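Long-range contacts in retinol dehydratase (Spodoptera frugiperda, PDB 1FMJ), which binds retinol and adenosine 3',5'-diphosphate and converts retinol by dehydration, on a fold shared with the sulfotransferases: residues A30-Y35 with Q117-D122; P60-D65 with E157-K162; I123-E128 with L200-N205. One frame throughout, in Å; residues are numbered along the deposited sequence.

From the N terminus, 30-35 lies between helix 18-24 and strand 35-38. Next comes 60-65, just ahead of strand 66-70. The chain returns to 30-35 at 117-122, which closes interaction 1. Segment 123-128 follows at once and opens interaction 3. Segment 157-162, at the start of strand 160-163, closes interaction 2, and 200-205, after helix 187-200, closes interaction 3. Interaction 2 thus crosses both others, while interactions 1 and 3 run in series. Those two touch, with centres about 10 Å apart, and join loops near calcium and retinol. The centre of interaction 2 is about 32 and 34 Å from those of interactions 1 and 3, at the parallel sheet, but its K162 reaches the same retinol.

Interaction 1: residues A30-Y35 with Q117-D122; sequences AFPTTY and QEEYND. With CA (calcium ion), chain F; RTL (retinol), chain H.
P32 and E119 mark the closest backbone approach, with their CA atoms 6.2 Å apart, where a loop without regular structure meets a helix-like turn. P32 and Y120 carry most of the contact. The P32 ring packs over one face of the Y120 ring as a CH-pi contact. Its CB is 3.7 Å from the Y120 ring centroid and 26° off the ring normal. P32 CG also sits 3.5 Å from E119 O. The edge of Y120 turns toward the face of F31 in an offset edge-to-face pair, with ring planes at 64°. F31 CZ and Y120 CE2 are 3.8 Å apart. F31 CG is anti to the backbone N (chi1 -167°), beside the carbonyl carbon, and the end of the side chain comes nearer Y120. At the far end, Y120 OH donates to T33 OG1 at 2.7 Å. T33 OG1 in turn hydrogen-bonds to I111 O, its strongest polar partner, and Y120 OH accepts from D113 N, so the phenol end is held by two bonds. Both rings line the retinol pocket: Y120 CD2 is 3.5 Å from retinol C3, and the F31 edge meets C2. E118 O, N121 OD1 and D122 OD1 bind calcium, so the metal links residues on either side of Y120 in sequence. Y120 and Q117 pack on helix 132-142, while T33 touches Y46 of strand 43-46.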
loop_
_atom_site.group_PDB
_atom_site.type_symbol
_atom_site.label_atom_id
_atom_site.label_comp_id
_atom_site.label_asym_id
_atom_site.label_seq_id
_atom_site.Cartn_x
_atom_site.Cartn_y
_atom_site.Cartn_z
ATOM N N ALA A 30 -14.653 5.210 14.993
ATOM C CA ALA A 30 -15.829 4.532 14.470
ATOM C C ALA A 30 -15.486 3.193 13.810
ATOM O O ALA A 30 -16.258 2.235 13.897
ATOM C CB ALA A 30 -16.549 5.439 13.482
ATOM N N PHE A 31 -14.335 3.116 13.151
ATOM C CA PHE A 31 -13.962 1.872 12.490
ATOM C C PHE A 31 -13.719 0.789 13.529
ATOM O O PHE A 31 -13.075 1.030 14.541
ATOM C CB PHE A 31 -12.712 2.058 11.638
ATOM C CG PHE A 31 -12.461 0.914 10.707
ATOM C CD1 PHE A 31 -13.383 0.605 9.706
ATOM C CD2 PHE A 31 -11.321 0.122 10.843
ATOM C CE1 PHE A 31 -13.172 -0.480 8.854
ATOM C CE2 PHE A 31 -11.105 -0.959 9.997
ATOM C CZ PHE A 31 -12.033 -1.261 9.001
ATOM N N PRO A 32 -14.224 -0.431 13.279
ATOM C CA PRO A 32 -14.085 -1.574 14.189
ATOM C C PRO A 32 -12.687 -2.085 14.531
ATOM O O PRO A 32 -12.382 -2.296 15.701
ATOM C CB PRO A 32 -14.938 -2.653 13.518
ATOM C CG PRO A 32 -15.999 -1.855 12.818
ATOM C CD PRO A 32 -15.166 -0.752 12.193
ATOM N N THR A 33 -11.844 -2.299 13.529
ATOM C CA THR A 33 -10.502 -2.823 13.787
ATOM C C THR A 33 -9.618 -1.820 14.528
ATOM O O THR A 33 -9.584 -0.641 14.181
ATOM C CB THR A 33 -9.803 -3.222 12.474
ATOM O OG1 THR A 33 -10.722 -3.940 11.639
ATOM C CG2 THR A 33 -8.612 -4.110 12.763
ATOM N N THR A 34 -8.902 -2.293 15.546
ATOM C CA THR A 34 -8.024 -1.433 16.344
ATOM C C THR A 34 -6.555 -1.697 16.033
ATOM O O THR A 34 -6.226 -2.670 15.359
ATOM C CB THR A 34 -8.244 -1.668 17.856
ATOM O OG1 THR A 34 -8.076 -3.061 18.144
ATOM C CG2 THR A 34 -9.639 -1.242 18.267
ATOM N N TYR A 35 -5.676 -0.833 16.532
ATOM C CA TYR A 35 -4.235 -0.980 16.300
ATOM C C TYR A 35 -3.433 -1.366 17.552
ATOM O O TYR A 35 -3.955 -1.413 18.668
ATOM C CB TYR A 35 -3.622 0.332 15.796
ATOM C CG TYR A 35 -4.154 0.901 14.499
ATOM C CD1 TYR A 35 -5.162 1.861 14.500
ATOM C CD2 TYR A 35 -3.573 0.561 13.278
ATOM C CE1 TYR A 35 -5.569 2.478 13.328
ATOM C CE2 TYR A 35 -3.976 1.174 12.093
ATOM C CZ TYR A 35 -4.970 2.133 12.129
ATOM O OH TYR A 35 -5.352 2.767 10.978
ATOM N N GLN A 117 -17.277 -9.001 13.054
ATOM C CA GLN A 117 -18.004 -9.035 11.795
ATOM C C GLN A 117 -19.291 -8.211 11.787
ATOM O O GLN A 117 -19.596 -7.547 10.803
ATOM C CB GLN A 117 -18.314 -10.485 11.412
ATOM C CG GLN A 117 -19.209 -10.613 10.184
ATOM C CD GLN A 117 -19.386 -12.046 9.721
ATOM O OE1 GLN A 117 -20.303 -12.354 8.961
ATOM N NE2 GLN A 117 -18.500 -12.928 10.168
ATOM N N GLU A 118 -20.038 -8.242 12.882
ATOM C CA GLU A 118 -21.300 -7.503 12.953
ATOM C C GLU A 118 -21.145 -5.989 12.956
ATOM O O GLU A 118 -22.051 -5.271 12.541
ATOM C CB GLU A 118 -22.100 -7.910 14.205
ATOM C CG GLU A 118 -22.547 -9.368 14.259
ATOM C CD GLU A 118 -21.472 -10.312 14.777
ATOM O OE1 GLU A 118 -21.788 -11.504 14.981
ATOM O OE2 GLU A 118 -20.319 -9.871 14.984
ATOM N N GLU A 119 -19.994 -5.513 13.416
ATOM C CA GLU A 119 -19.719 -4.082 13.516
ATOM C C GLU A 119 -19.331 -3.338 12.238
ATOM O O GLU A 119 -19.450 -2.112 12.176
ATOM C CB GLU A 119 -18.622 -3.863 14.551
ATOM C CG GLU A 119 -18.964 -4.414 15.922
ATOM C CD GLU A 119 -17.782 -4.400 16.854
ATOM O OE1 GLU A 119 -17.086 -3.365 16.911
ATOM O OE2 GLU A 119 -17.547 -5.417 17.539
ATOM N N TYR A 120 -18.889 -4.056 11.215
ATOM C CA TYR A 120 -18.442 -3.393 9.996
ATOM C C TYR A 120 -19.458 -2.771 9.058
ATOM O O TYR A 120 -19.182 -1.725 8.463
ATOM C CB TYR A 120 -17.542 -4.331 9.202
ATOM C CG TYR A 120 -16.275 -4.671 9.936
ATOM C CD1 TYR A 120 -16.148 -5.873 10.625
ATOM C CD2 TYR A 120 -15.204 -3.788 9.948
ATOM C CE1 TYR A 120 -14.979 -6.189 11.306
ATOM C CE2 TYR A 120 -14.031 -4.092 10.623
ATOM C CZ TYR A 120 -13.925 -5.295 11.298
ATOM O OH TYR A 120 -12.763 -5.613 11.945
ATOM N N ASN A 121 -20.619 -3.392 8.898
ATOM C CA ASN A 121 -21.610 -2.828 7.995
ATOM C C ASN A 121 -22.238 -1.576 8.581
ATOM O O ASN A 121 -22.877 -0.800 7.872
ATOM C CB ASN A 121 -22.685 -3.865 7.673
ATOM C CG ASN A 121 -23.040 -4.713 8.862
ATOM O OD1 ASN A 121 -23.642 -4.235 9.826
ATOM N ND2 ASN A 121 -22.649 -5.987 8.814
ATOM N N ASP A 122 -22.033 -1.378 9.878
ATOM C CA ASP A 122 -22.574 -0.225 10.577
ATOM C C ASP A 122 -21.828 1.066 10.229
ATOM O O ASP A 122 -22.267 2.162 10.582
ATOM C CB ASP A 122 -22.526 -0.468 12.087
ATOM C CG ASP A 122 -23.254 -1.743 12.499
ATOM O OD1 ASP A 122 -24.014 -2.301 11.669
ATOM O OD2 ASP A 122 -23.081 -2.184 13.657
HETATM CA CA CA F . -24.423 -4.907 12.025
HETATM C C1 RTL H . -13.845 -2.797 4.742
HETATM C C2 RTL H . -14.435 -3.048 6.167
HETATM C C3 RTL H . -14.386 -4.512 6.584
HETATM C C4 RTL H . -13.936 -5.796 5.892
HETATM C C5 RTL H . -13.411 -5.360 4.521
HETATM C C6 RTL H . -13.340 -4.072 3.967
HETATM C C7 RTL H . -12.785 -3.804 2.614
HETATM C C8 RTL H . -11.453 -3.678 2.341
HETATM C C9 RTL H . -10.896 -3.411 1.008
HETATM C C10 RTL H . -9.521 -3.311 0.899
HETATM C C11 RTL H . -8.673 -3.052 -0.285
HETATM C C12 RTL H . -7.735 -2.078 -0.033
HETATM C C13 RTL H . -6.657 -1.422 -0.801
HETATM C C14 RTL H . -5.743 -0.448 -0.511
HETATM C C15 RTL H . -4.406 -0.844 -0.041
HETATM O O1 RTL H . -3.535 -1.043 -1.073
HETATM C C16 RTL H . -12.730 -1.791 5.092
HETATM C C17 RTL H . -14.980 -2.035 4.041
HETATM C C18 RTL H . -12.956 -6.600 3.736
HETATM C C19 RTL H . -11.839 -3.254 -0.199
HETATM C C20 RTL H . -6.674 -2.053 -2.204
#

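Interaction 2: residues P60-D65 with E157-K162; sequences PLRPTD and EKRFVK. With RTL (retinol), chain H.
D65 and R159 form a side-on salt bridge. R159 NE donates to D65 OD1 at 3.0 Å, and R159 NH2 to D65 OD2 at 2.6 Å. The carboxylate and guanidinium planes are twisted 49° apart, and the NE bond is the straighter one. OD2 receives the NH2 bond on its syn lone pair. It also accepts from R62 N, which comes from above the carboxylate plane. The R159 chain bends at chi3 (-60°), which places NE at D65 OD1. In the stack, the R62 guanidinium lies flat on that of R159, centres 3.6 Å apart and planes at 9°. The like charges are probably eased by D65 and by carbonyls, since R62 NH2 bonds to V153 O and R159 NH1 to L150 O. The contact sits at the N-terminal ends of two neighbouring inner strands, 66-70 and 160-163, of the parallel sheet of the P-loop-like sulfotransferase fold. R62 to D65 make a type I turn into strand 66-70. Among bonds to backbone carbonyls, R159 NH2 reaches P60 O at 3.3 Å, nearly in its guanidinium plane. K158 NZ reaches T64 O at 2.7 Å. At the other end, K162 NZ donates to retinol O1 at 2.9 Å.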
loop_
_atom_site.group_PDB
_atom_site.type_symbol
_atom_site.label_atom_id
_atom_site.label_comp_id
_atom_site.label_asym_id
_atom_site.label_seq_id
_atom_site.Cartn_x
_atom_site.Cartn_y
_atom_site.Cartn_z
ATOM N N PRO A 60 7.897 -19.158 3.646
ATOM C CA PRO A 60 8.826 -19.752 2.684
ATOM C C PRO A 60 8.786 -18.944 1.392
ATOM O O PRO A 60 7.704 -18.597 0.903
ATOM C CB PRO A 60 8.279 -21.164 2.503
ATOM C CG PRO A 60 7.678 -21.449 3.842
ATOM C CD PRO A 60 6.950 -20.162 4.149
ATOM N N LEU A 61 9.959 -18.638 0.851
ATOM C CA LEU A 61 10.042 -17.863 -0.378
ATOM C C LEU A 61 10.619 -18.668 -1.537
ATOM O O LEU A 61 11.343 -19.646 -1.333
ATOM C CB LEU A 61 10.871 -16.599 -0.141
ATOM C CG LEU A 61 10.275 -15.672 0.933
ATOM C CD1 LEU A 61 11.163 -14.461 1.102
ATOM C CD2 LEU A 61 8.864 -15.238 0.535
ATOM N N ARG A 62 10.290 -18.232 -2.750
ATOM C CA ARG A 62 10.719 -18.890 -3.973
ATOM C C ARG A 62 11.462 -17.921 -4.883
ATOM O O ARG A 62 11.144 -16.735 -4.922
ATOM C CB ARG A 62 9.492 -19.435 -4.695
ATOM C CG ARG A 62 8.553 -20.189 -3.761
ATOM C CD ARG A 62 7.280 -20.620 -4.471
ATOM N NE ARG A 62 6.396 -21.372 -3.587
ATOM C CZ ARG A 62 5.134 -21.677 -3.874
ATOM N NH1 ARG A 62 4.602 -21.298 -5.024
ATOM N NH2 ARG A 62 4.399 -22.353 -3.004
ATOM N N PRO A 63 12.461 -18.423 -5.636
ATOM C CA PRO A 63 13.261 -17.605 -6.553
ATOM C C PRO A 63 12.470 -16.887 -7.642
ATOM O O PRO A 63 12.945 -15.896 -8.184
ATOM C CB PRO A 63 14.272 -18.602 -7.122
ATOM C CG PRO A 63 13.537 -19.908 -7.060
ATOM C CD PRO A 63 12.876 -19.837 -5.703
ATOM N N THR A 64 11.270 -17.371 -7.961
ATOM C CA THR A 64 10.463 -16.716 -8.995
ATOM C C THR A 64 9.466 -15.722 -8.409
ATOM O O THR A 64 8.698 -15.108 -9.142
ATOM C CB THR A 64 9.675 -17.725 -9.866
ATOM O OG1 THR A 64 8.846 -18.535 -9.026
ATOM C CG2 THR A 64 10.620 -18.605 -10.661
ATOM N N ASP A 65 9.474 -15.562 -7.091
ATOM C CA ASP A 65 8.566 -14.612 -6.448
ATOM C C ASP A 65 8.957 -13.182 -6.813
ATOM O O ASP A 65 10.142 -12.864 -6.911
ATOM C CB ASP A 65 8.634 -14.723 -4.917
ATOM C CG ASP A 65 8.019 -15.993 -4.387
ATOM O OD1 ASP A 65 7.417 -16.736 -5.179
ATOM O OD2 ASP A 65 8.133 -16.244 -3.165
ATOM N N GLU A 157 3.220 -21.863 -10.436
ATOM C CA GLU A 157 2.592 -20.591 -10.744
ATOM C C GLU A 157 3.414 -19.479 -10.122
ATOM O O GLU A 157 3.563 -19.435 -8.904
ATOM C CB GLU A 157 1.173 -20.543 -10.170
ATOM C CG GLU A 157 0.418 -19.281 -10.523
ATOM C CD GLU A 157 -0.962 -19.233 -9.890
ATOM O OE1 GLU A 157 -1.630 -20.286 -9.841
ATOM O OE2 GLU A 157 -1.384 -18.141 -9.458
ATOM N N LYS A 158 3.944 -18.582 -10.949
ATOM C CA LYS A 158 4.736 -17.474 -10.433
ATOM C C LYS A 158 3.875 -16.661 -9.473
ATOM O O LYS A 158 2.716 -16.352 -9.771
ATOM C CB LYS A 158 5.232 -16.578 -11.573
ATOM C CG LYS A 158 5.993 -15.343 -11.091
ATOM C CD LYS A 158 6.438 -14.459 -12.249
ATOM C CE LYS A 158 7.863 -14.740 -12.685
ATOM N NZ LYS A 158 8.885 -14.260 -11.728
ATOM N N ARG A 159 4.434 -16.339 -8.309
ATOM C CA ARG A 159 3.704 -15.570 -7.315
ATOM C C ARG A 159 4.053 -14.092 -7.346
ATOM O O ARG A 159 5.226 -13.713 -7.247
ATOM C CB ARG A 159 3.966 -16.112 -5.904
ATOM C CG ARG A 159 3.496 -17.545 -5.677
ATOM C CD ARG A 159 3.664 -17.962 -4.207
ATOM N NE ARG A 159 5.051 -17.888 -3.751
ATOM C CZ ARG A 159 5.466 -18.288 -2.552
ATOM N NH1 ARG A 159 4.600 -18.795 -1.679
ATOM N NH2 ARG A 159 6.749 -18.185 -2.227
ATOM N N PHE A 160 3.021 -13.265 -7.504
ATOM C CA PHE A 160 3.177 -11.820 -7.504
ATOM C C PHE A 160 2.595 -11.370 -6.170
ATOM O O PHE A 160 1.416 -11.588 -5.895
ATOM C CB PHE A 160 2.408 -11.181 -8.665
ATOM C CG PHE A 160 3.037 -11.416 -10.011
ATOM C CD1 PHE A 160 2.766 -12.581 -10.730
ATOM C CD2 PHE A 160 3.929 -10.490 -10.546
ATOM C CE1 PHE A 160 3.378 -12.816 -11.960
ATOM C CE2 PHE A 160 4.549 -10.712 -11.778
ATOM C CZ PHE A 160 4.276 -11.877 -12.489
ATOM N N VAL A 161 3.431 -10.765 -5.336
ATOM C CA VAL A 161 2.998 -10.328 -4.018
ATOM C C VAL A 161 2.983 -8.822 -3.851
ATOM O O VAL A 161 3.969 -8.140 -4.156
ATOM C CB VAL A 161 3.910 -10.908 -2.915
ATOM C CG1 VAL A 161 3.350 -10.546 -1.540
ATOM C CG2 VAL A 161 4.041 -12.413 -3.077
ATOM N N LYS A 162 1.858 -8.312 -3.359
ATOM C CA LYS A 162 1.708 -6.888 -3.096
ATOM C C LYS A 162 1.766 -6.743 -1.588
ATOM O O LYS A 162 1.149 -7.527 -0.870
ATOM C CB LYS A 162 0.351 -6.391 -3.591
ATOM C CG LYS A 162 -0.097 -5.083 -2.957
ATOM C CD LYS A 162 -1.530 -4.761 -3.337
ATOM C CE LYS A 162 -2.031 -3.541 -2.608
ATOM N NZ LYS A 162 -3.417 -3.211 -3.002
HETATM C C1 RTL H . -13.845 -2.797 4.742
HETATM C C2 RTL H . -14.435 -3.048 6.167
HETATM C C3 RTL H . -14.386 -4.512 6.584
HETATM C C4 RTL H . -13.936 -5.796 5.892
HETATM C C5 RTL H . -13.411 -5.360 4.521
HETATM C C6 RTL H . -13.340 -4.072 3.967
HETATM C C7 RTL H . -12.785 -3.804 2.614
HETATM C C8 RTL H . -11.453 -3.678 2.341
HETATM C C9 RTL H . -10.896 -3.411 1.008
HETATM C C10 RTL H . -9.521 -3.311 0.899
HETATM C C11 RTL H . -8.673 -3.052 -0.285
HETATM C C12 RTL H . -7.735 -2.078 -0.033
HETATM C C13 RTL H . -6.657 -1.422 -0.801
HETATM C C14 RTL H . -5.743 -0.448 -0.511
HETATM C C15 RTL H . -4.406 -0.844 -0.041
HETATM O O1 RTL H . -3.535 -1.043 -1.073
HETATM C C16 RTL H . -12.730 -1.791 5.092
HETATM C C17 RTL H . -14.980 -2.035 4.041
HETATM C C18 RTL H . -12.956 -6.600 3.736
HETATM C C19 RTL H . -11.839 -3.254 -0.199
HETATM C C20 RTL H . -6.674 -2.053 -2.204
HETATM O O HOH W 1 5.193 -19.431 1.294
HETATM O O HOH W 2 5.561 -20.449 -7.483
HETATM O O HOH W 3 6.754 -17.780 -7.256
#

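Interaction 3: residues I123-E128 with L200-N205; sequences ILPNPE and LLYLLN
I123 meets Y202 first, and their CA atoms, 6.4 Å apart, are the closest pair of the two backbones. The I123 CG1 branch lies between the backbone N and the carbonyl carbon (chi1 69°). Beyond it, CD1 reaches 3.9 Å from Y202 CB. The I123 carbonyl also lies near the ring, with its O 3.6 Å from Y202 CD2. L124 comes next and crosses Y202 at about a right angle. Its CD2 methyl lies on the same side of the ring plane as I123 O, 3.5 Å from Y202 CD1 and equally near CE1. P125 then meets the far end of the tyrosine, tip to tip. P125 CD is 3.5 Å from Y202 CE2 and as close to the phenol oxygen. Y202 has positive phi and is the C-prime residue of a Schellman motif, with L203 N bonded to A198 O and Y202 N to R199 O. The motif ends helix 187-200, and Y202 projects toward the loop that follows the calcium-binding residues N121 and D122. An alanine at Y202 would probably open a gap between the two loops, leaving L124 CD2 and the P125 ring without their aromatic partner while I123 kept its contact with CB. The contact is mainly apolar packing on one ring, so its hold probably depends on fit more than on directed bonds.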
loop_
_atom_site.group_PDB
_atom_site.type_symbol
_atom_site.label_atom_id
_atom_site.label_comp_id
_atom_site.label_asym_id
_atom_site.label_seq_id
_atom_site.Cartn_x
_atom_site.Cartn_y
_atom_site.Cartn_z
ATOM N N ILE A 123 -20.706 0.939 9.532
ATOM C CA ILE A 123 -19.926 2.111 9.150
ATOM C C ILE A 123 -20.451 2.655 7.827
ATOM O O ILE A 123 -20.001 3.697 7.349
ATOM C CB ILE A 123 -18.428 1.763 8.981
ATOM C CG1 ILE A 123 -18.233 0.867 7.752
ATOM C CG2 ILE A 123 -17.905 1.074 10.240
ATOM C CD1 ILE A 123 -16.809 0.372 7.564
ATOM N N LEU A 124 -21.404 1.936 7.240
ATOM C CA LEU A 124 -21.992 2.321 5.962
ATOM C C LEU A 124 -23.241 3.175 6.130
ATOM O O LEU A 124 -24.039 2.957 7.045
ATOM C CB LEU A 124 -22.356 1.074 5.155
ATOM C CG LEU A 124 -21.262 0.030 4.946
ATOM C CD1 LEU A 124 -21.876 -1.205 4.311
ATOM C CD2 LEU A 124 -20.155 0.600 4.073
ATOM N N PRO A 125 -23.430 4.158 5.237
ATOM C CA PRO A 125 -24.603 5.035 5.304
ATOM C C PRO A 125 -25.881 4.205 5.230
ATOM O O PRO A 125 -26.816 4.409 6.010
ATOM C CB PRO A 125 -24.430 5.936 4.082
ATOM C CG PRO A 125 -22.938 5.998 3.916
ATOM C CD PRO A 125 -22.538 4.558 4.136
ATOM N N ASN A 126 -25.909 3.262 4.291
ATOM C CA ASN A 126 -27.069 2.395 4.104
ATOM C C ASN A 126 -26.643 0.928 4.056
ATOM O O ASN A 126 -26.517 0.339 2.975
ATOM C CB ASN A 126 -27.788 2.766 2.812
ATOM C CG ASN A 126 -27.912 4.262 2.632
ATOM O OD1 ASN A 126 -28.471 4.960 3.483
ATOM N ND2 ASN A 126 -27.385 4.768 1.523
ATOM N N PRO A 127 -26.426 0.315 5.234
ATOM C CA PRO A 127 -26.010 -1.088 5.351
ATOM C C PRO A 127 -26.966 -2.040 4.640
ATOM O O PRO A 127 -26.624 -3.190 4.368
ATOM C CB PRO A 127 -26.004 -1.323 6.862
ATOM C CG PRO A 127 -25.754 0.046 7.434
ATOM C CD PRO A 127 -26.630 0.909 6.567
ATOM N N GLU A 128 -28.166 -1.553 4.342
ATOM C CA GLU A 128 -29.183 -2.359 3.684
ATOM C C GLU A 128 -28.962 -2.526 2.180
ATOM O O GLU A 128 -29.441 -3.489 1.585
ATOM C CB GLU A 128 -30.567 -1.757 3.947
ATOM N N LEU A 200 -12.629 6.612 1.235
ATOM C CA LEU A 200 -13.156 5.626 0.294
ATOM C C LEU A 200 -13.726 4.375 0.964
ATOM O O LEU A 200 -14.800 3.899 0.593
ATOM C CB LEU A 200 -12.058 5.205 -0.686
ATOM C CG LEU A 200 -12.350 4.074 -1.684
ATOM C CD1 LEU A 200 -13.243 4.585 -2.813
ATOM C CD2 LEU A 200 -11.049 3.544 -2.269
ATOM N N LEU A 201 -13.001 3.845 1.946
ATOM C CA LEU A 201 -13.414 2.629 2.635
ATOM C C LEU A 201 -14.125 2.857 3.963
ATOM O O LEU A 201 -14.285 1.923 4.750
ATOM C CB LEU A 201 -12.193 1.728 2.843
ATOM C CG LEU A 201 -11.396 1.505 1.553
ATOM C CD1 LEU A 201 -10.148 0.644 1.819
ATOM C CD2 LEU A 201 -12.298 0.850 0.519
ATOM N N TYR A 202 -14.547 4.097 4.203
ATOM C CA TYR A 202 -15.247 4.450 5.429
ATOM C C TYR A 202 -14.396 4.206 6.671
ATOM O O TYR A 202 -14.924 3.850 7.717
ATOM C CB TYR A 202 -16.551 3.648 5.553
ATOM C CG TYR A 202 -17.570 3.932 4.470
ATOM C CD1 TYR A 202 -17.775 3.035 3.415
ATOM C CD2 TYR A 202 -18.308 5.115 4.481
ATOM C CE1 TYR A 202 -18.691 3.317 2.395
ATOM C CE2 TYR A 202 -19.215 5.405 3.471
ATOM C CZ TYR A 202 -19.402 4.509 2.434
ATOM O OH TYR A 202 -20.285 4.825 1.430
ATOM N N LEU A 203 -13.086 4.400 6.557
ATOM C CA LEU A 203 -12.183 4.187 7.685
ATOM C C LEU A 203 -12.136 5.376 8.645
ATOM O O LEU A 203 -11.840 5.212 9.833
ATOM C CB LEU A 203 -10.762 3.904 7.186
ATOM C CG LEU A 203 -10.565 2.746 6.208
ATOM C CD1 LEU A 203 -9.088 2.606 5.883
ATOM C CD2 LEU A 203 -11.102 1.462 6.803
ATOM N N LEU A 204 -12.430 6.567 8.131
ATOM C CA LEU A 204 -12.383 7.781 8.944
ATOM C C LEU A 204 -13.726 8.272 9.444
ATOM O O LEU A 204 -14.746 8.097 8.782
ATOM C CB LEU A 204 -11.737 8.927 8.158
ATOM C CG LEU A 204 -10.298 8.788 7.676
ATOM C CD1 LEU A 204 -9.872 10.066 6.968
ATOM C CD2 LEU A 204 -9.390 8.507 8.853
ATOM N N ASN A 205 -13.710 8.905 10.614
ATOM C CA ASN A 205 -14.912 9.488 11.189
ATOM C C ASN A 205 -15.283 10.628 10.248
ATOM O O ASN A 205 -14.434 11.446 9.895
ATOM C CB ASN A 205 -14.618 10.031 12.588
ATOM C CG ASN A 205 -14.293 8.932 13.581
ATOM O OD1 ASN A 205 -14.081 7.780 13.200
ATOM N ND2 ASN A 205 -14.245 9.283 14.861
#